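DUF1955 domain-containing protein (Sulfolobus tokodaii, PDB 1WY6) is of unknown function but folds as an all-helical repeat protein from a hyperthermophilic archaeon. Local coordinates at residues L11-K15 with W44-L49; F59-D63 with N91-N95. All blocks are in the same frame, centred on the assembly; numbering follows the deposited sequence.

Contact 1. Residues L11-K15 with W44-L49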
loop_
_atom_site.group_PDB
_atom_site.type_symbol
_atom_site.label_atom_id
_atom_site.label_comp_id
_atom_site.label_asym_id
_atom_site.label_seq_id
_atom_site.Cartn_x
_atom_site.Cartn_y
_atom_site.Cartn_z
ATOM N N LEU A 11 16.140 -1.208 16.198
ATOM C CA LEU A 11 15.136 -1.223 15.138
ATOM C C LEU A 11 14.795 -2.657 14.741
ATOM O O LEU A 11 13.634 -2.974 14.500
ATOM C CB LEU A 11 15.619 -0.435 13.910
ATOM C CG LEU A 11 15.643 1.100 14.012
ATOM C CD1 LEU A 11 16.157 1.685 12.706
ATOM C CD2 LEU A 11 14.257 1.646 14.314
ATOM N N MET A 12 15.803 -3.523 14.679
ATOM C CA MET A 12 15.567 -4.918 14.336
ATOM C C MET A 12 14.755 -5.551 15.456
ATOM O O MET A 12 13.967 -6.471 15.229
ATOM C CB MET A 12 16.892 -5.678 14.169
ATOM C CG MET A 12 17.653 -5.337 12.896
ATOM S SD MET A 12 16.629 -5.500 11.405
ATOM C CE MET A 12 16.224 -3.804 11.080
ATOM N N ASP A 13 14.952 -5.052 16.671
ATOM C CA ASP A 13 14.225 -5.565 17.821
ATOM C C ASP A 13 12.764 -5.163 17.682
ATOM O O ASP A 13 11.860 -5.958 17.945
ATOM C CB ASP A 13 14.801 -4.988 19.110
ATOM C CG ASP A 13 14.118 -5.531 20.338
ATOM O OD1 ASP A 13 14.042 -6.772 20.476
ATOM O OD2 ASP A 13 13.659 -4.718 21.168
ATOM N N ALA A 14 12.545 -3.917 17.268
ATOM C CA ALA A 14 11.198 -3.400 17.070
ATOM C C ALA A 14 10.549 -4.169 15.923
ATOM O O ALA A 14 9.394 -4.567 16.015
ATOM C CB ALA A 14 11.248 -1.898 16.750
ATOM N N LYS A 15 11.314 -4.402 14.857
ATOM C CA LYS A 15 10.808 -5.116 13.689
ATOM C C LYS A 15 10.231 -6.481 14.059
ATOM O O LYS A 15 9.106 -6.794 13.696
ATOM C CB LYS A 15 11.915 -5.292 12.648
ATOM C CG LYS A 15 11.449 -5.964 11.360
ATOM C CD LYS A 15 12.610 -6.211 10.405
ATOM C CE LYS A 15 12.134 -6.906 9.128
ATOM N NZ LYS A 15 13.231 -7.078 8.126
ATOM N N TRP A 44 14.428 4.534 6.414
ATOM C CA TRP A 44 14.526 3.284 5.658
ATOM C C TRP A 44 13.800 2.132 6.352
ATOM O O TRP A 44 13.375 1.178 5.699
ATOM C CB TRP A 44 15.997 2.877 5.511
ATOM C CG TRP A 44 16.606 2.561 6.850
ATOM C CD1 TRP A 44 17.105 3.454 7.752
ATOM C CD2 TRP A 44 16.677 1.273 7.481
ATOM N NE1 TRP A 44 17.477 2.807 8.906
ATOM C CE2 TRP A 44 17.226 1.467 8.766
ATOM C CE3 TRP A 44 16.328 -0.024 7.085
ATOM C CZ2 TRP A 44 17.435 0.407 9.664
ATOM C CZ3 TRP A 44 16.535 -1.079 7.978
ATOM C CH2 TRP A 44 17.083 -0.854 9.250
ATOM N N PHE A 45 13.691 2.212 7.678
ATOM C CA PHE A 45 13.061 1.150 8.457
ATOM C C PHE A 45 11.653 0.774 8.022
ATOM O O PHE A 45 11.332 -0.402 7.922
ATOM C CB PHE A 45 13.016 1.517 9.939
ATOM C CG PHE A 45 12.378 0.463 10.803
ATOM C CD1 PHE A 45 13.066 -0.703 11.125
ATOM C CD2 PHE A 45 11.091 0.636 11.299
ATOM C CE1 PHE A 45 12.482 -1.676 11.935
ATOM C CE2 PHE A 45 10.506 -0.329 12.105
ATOM C CZ PHE A 45 11.207 -1.490 12.424
ATOM N N ILE A 46 10.810 1.771 7.781
ATOM C CA ILE A 46 9.429 1.506 7.393
ATOM C C ILE A 46 9.329 0.734 6.074
ATOM O O ILE A 46 8.481 -0.150 5.932
ATOM C CB ILE A 46 8.614 2.826 7.309
ATOM C CG1 ILE A 46 7.118 2.503 7.379
ATOM C CG2 ILE A 46 8.965 3.600 6.031
ATOM C CD1 ILE A 46 6.716 1.793 8.695
ATOM N N CYS A 47 10.195 1.064 5.119
ATOM C CA CYS A 47 10.209 0.389 3.822
ATOM C C CYS A 47 10.580 -1.071 4.046
ATOM O O CYS A 47 9.996 -1.979 3.457
ATOM C CB CYS A 47 11.264 1.001 2.889
ATOM S SG CYS A 47 11.196 2.804 2.638
ATOM N N ASN A 48 11.576 -1.270 4.901
ATOM C CA ASN A 48 12.077 -2.592 5.231
ATOM C C ASN A 48 10.968 -3.424 5.884
ATOM O O ASN A 48 10.733 -4.570 5.490
ATOM C CB ASN A 48 13.303 -2.438 6.153
ATOM C CG ASN A 48 14.019 -3.748 6.417
ATOM O OD1 ASN A 48 13.599 -4.538 7.256
ATOM N ND2 ASN A 48 15.114 -3.981 5.698
ATOM N N LEU A 49 10.274 -2.852 6.867
ATOM C CA LEU A 49 9.193 -3.579 7.531
ATOM C C LEU A 49 8.102 -3.993 6.545
ATOM O O LEU A 49 7.715 -5.159 6.496
ATOM C CB LEU A 49 8.549 -2.731 8.636
ATOM C CG LEU A 49 7.373 -3.401 9.366
ATOM C CD1 LEU A 49 7.878 -4.552 10.227
ATOM C CD2 LEU A 49 6.646 -2.382 10.231
HETATM O O HOH W 1 11.885 -7.115 6.034
#
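Phe45 enters helix 7-19 as a knob into the hole formed by Leu11, Met12, Ala14 and Lys15, joining that helix to helix 44-52 in this helical repeat fold. The two segments run roughly parallel, crossing at -34° with axes 11.1 Å apart. Apolar packing makes up most of the contact. A chi1 of -180° turns the ring of Phe45 away from its own backbone N and into the hole; Leu11 CD2 lies over one face, toward the rim, in a CH-pi contact, 4.2 Å from the ring centroid, while Met12 CE and Lys15 CB lie at the ring edge. Val30 of helix 23-36 also packs on Phe45. Beside it, the six-membered end of the Trp44 indole meets Leu11 CD1, 3.5 Å from CZ2, and the Met12 chain, bent at chi2 and chi3, brings CE to the indole edge, 3.6 Å from CH2. Polar contacts gather at the end of Lys15, whose fully extended chain passes Leu49 CD1 with its CG before reaching Asn48. Lys15 NZ donates to Asn48 OD1 at 2.7 Å, NZ lying 16° off the plane of the Asn48 carbonyl. A water accepts from the same NZ and bridges it to Asn48 O, 2.8 Å from the water.

Contact 2. Residues F59-D63 with N91-N95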
loop_
_atom_site.group_PDB
_atom_site.type_symbol
_atom_site.label_atom_id
_atom_site.label_comp_id
_atom_site.label_asym_id
_atom_site.label_seq_id
_atom_site.Cartn_x
_atom_site.Cartn_y
_atom_site.Cartn_z
ATOM N N PHE A 59 -1.420 -2.406 8.445
ATOM C CA PHE A 59 -2.173 -1.178 8.651
ATOM C C PHE A 59 -2.213 -0.677 10.092
ATOM O O PHE A 59 -2.245 0.527 10.320
ATOM C CB PHE A 59 -3.575 -1.351 8.064
ATOM C CG PHE A 59 -3.559 -1.675 6.590
ATOM C CD1 PHE A 59 -4.265 -2.764 6.089
ATOM C CD2 PHE A 59 -2.788 -0.917 5.710
ATOM C CE1 PHE A 59 -4.197 -3.097 4.730
ATOM C CE2 PHE A 59 -2.713 -1.238 4.358
ATOM C CZ PHE A 59 -3.417 -2.333 3.863
ATOM N N GLN A 60 -2.202 -1.587 11.063
ATOM C CA GLN A 60 -2.192 -1.191 12.477
ATOM C C GLN A 60 -0.882 -0.451 12.748
ATOM O O GLN A 60 -0.838 0.539 13.482
ATOM C CB GLN A 60 -2.246 -2.419 13.388
ATOM C CG GLN A 60 -3.523 -3.242 13.306
ATOM C CD GLN A 60 -3.392 -4.567 14.049
ATOM O OE1 GLN A 60 -2.895 -4.618 15.180
ATOM N NE2 GLN A 60 -3.844 -5.645 13.416
ATOM N N VAL A 61 0.196 -0.962 12.160
ATOM C CA VAL A 61 1.507 -0.352 12.318
ATOM C C VAL A 61 1.521 1.025 11.674
ATOM O O VAL A 61 1.927 1.999 12.305
ATOM C CB VAL A 61 2.610 -1.197 11.665
ATOM C CG1 VAL A 61 3.931 -0.444 11.727
ATOM C CG2 VAL A 61 2.728 -2.545 12.377
ATOM N N LEU A 62 1.073 1.105 10.421
ATOM C CA LEU A 62 1.044 2.371 9.696
ATOM C C LEU A 62 0.201 3.439 10.392
ATOM O O LEU A 62 0.568 4.614 10.397
ATOM C CB LEU A 62 0.532 2.160 8.266
ATOM C CG LEU A 62 1.496 1.463 7.308
ATOM C CD1 LEU A 62 0.831 1.284 5.953
ATOM C CD2 LEU A 62 2.769 2.296 7.178
ATOM N N ASP A 63 -0.927 3.029 10.968
ATOM C CA ASP A 63 -1.810 3.949 11.685
ATOM C C ASP A 63 -1.075 4.584 12.871
ATOM O O ASP A 63 -1.325 5.725 13.241
ATOM C CB ASP A 63 -3.029 3.200 12.225
ATOM C CG ASP A 63 -4.083 2.935 11.165
ATOM O OD1 ASP A 63 -4.961 2.092 11.429
ATOM O OD2 ASP A 63 -4.053 3.562 10.086
ATOM N N ASN A 91 -8.046 1.660 1.932
ATOM C CA ASN A 91 -7.893 2.615 3.028
ATOM C C ASN A 91 -6.910 3.703 2.604
ATOM O O ASN A 91 -6.321 3.623 1.526
ATOM C CB ASN A 91 -7.382 1.910 4.286
ATOM C CG ASN A 91 -6.035 1.273 4.078
ATOM O OD1 ASN A 91 -5.119 1.909 3.562
ATOM N ND2 ASN A 91 -5.900 0.011 4.475
ATOM N N GLU A 92 -6.720 4.707 3.456
ATOM C CA GLU A 92 -5.828 5.813 3.126
ATOM C C GLU A 92 -4.394 5.383 2.822
ATOM O O GLU A 92 -3.727 6.014 2.001
ATOM C CB GLU A 92 -5.820 6.849 4.255
ATOM C CG GLU A 92 -5.204 6.341 5.543
ATOM C CD GLU A 92 -5.142 7.405 6.624
ATOM O OE1 GLU A 92 -4.690 7.077 7.745
ATOM O OE2 GLU A 92 -5.541 8.562 6.353
ATOM N N HIS A 93 -3.919 4.333 3.493
ATOM C CA HIS A 93 -2.567 3.837 3.270
ATOM C C HIS A 93 -2.477 3.286 1.855
ATOM O O HIS A 93 -1.551 3.613 1.116
ATOM C CB HIS A 93 -2.206 2.740 4.286
ATOM C CG HIS A 93 -2.309 3.186 5.712
ATOM N ND1 HIS A 93 -1.748 4.359 6.166
ATOM C CD2 HIS A 93 -2.936 2.634 6.778
ATOM C CE1 HIS A 93 -2.026 4.514 7.447
ATOM N NE2 HIS A 93 -2.746 3.480 7.844
ATOM N N VAL A 94 -3.445 2.457 1.482
ATOM C CA VAL A 94 -3.465 1.883 0.144
ATOM C C VAL A 94 -3.521 2.964 -0.928
ATOM O O VAL A 94 -2.770 2.915 -1.893
ATOM C CB VAL A 94 -4.674 0.944 -0.071
ATOM C CG1 VAL A 94 -4.687 0.448 -1.522
ATOM C CG2 VAL A 94 -4.599 -0.234 0.892
ATOM N N ASN A 95 -4.408 3.941 -0.756
ATOM C CA ASN A 95 -4.540 5.009 -1.741
ATOM C C ASN A 95 -3.258 5.822 -1.874
ATOM O O ASN A 95 -2.794 6.062 -2.988
ATOM C CB ASN A 95 -5.715 5.932 -1.396
ATOM C CG ASN A 95 -7.060 5.243 -1.540
ATOM O OD1 ASN A 95 -7.234 4.372 -2.395
ATOM N ND2 ASN A 95 -8.028 5.644 -0.719
#
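The imidazole of His93 lies flat against Leu62 CB, which sits over the ring centre in a CH-pi contact, 3.6 Å from the centroid. Glu92 CG lies over the opposite face, offset toward the rim. The contact joins helix 55-65 to the N-terminal turn of helix 92-103 within the repeat array. At the imidazole edge, Asp63 crosses at about a right angle, its carboxylate turned 42° from the ring plane. His93 NE2 donates to Asp63 OD2 at 2.6 Å; the acceptor lies near the ring plane, but the donor comes from above the carboxylate plane. Phe59 passes His93 rim to rim, with nearly parallel rings that do not overlap and centroids 6.0 Å apart. Over the centre of one Phe59 face stands Asn91 ND2, 3.2 Å above the plane, its amide plane at 78° to the ring; Val94 CG2 adds an apolar contact at 3.8 Å from Phe59 CZ. Asn91 is the N-cap residue: chi1 of 61° folds its side chain back so that OD1 accepts from Val94 N at 2.7 Å, leaving ND2 directed at the phenyl face. The cap thus fixes the amide that covers Phe59, while the bond through NE2 fixes the imidazole's rotation. Asp63 OD2 and Glu92 OE1 are 4.3 Å apart, and two carboxylates so close would probably favour a positively charged imidazole beside them.

Overall arrangement
Contacts 1 and 2 share no helix: contact 1 uses helices 7-19 and 44-52, contact 2 helices 55-65 and 92-103. They meet between the consecutive helices 44-52 and 55-65: Leu49 CD2 packs on Val61 CG1 at 3.7 Å, and Ile46 CD1 touches Leu62 CD2 at 4.3 Å. Their centres, about 16 Å apart, lie about 16 and 7 Å from the chain centre. Both are partly buried, but the central one includes the exposed Asp63 and Glu92. Contact 1 is a mainly apolar interface, larger than that of contact 2, with one lysine-amide bond and a water at its border. In contact 2 the buried His93 reaches an exposed carboxylate at the border, while the capping amide lies on the Phe59 ring.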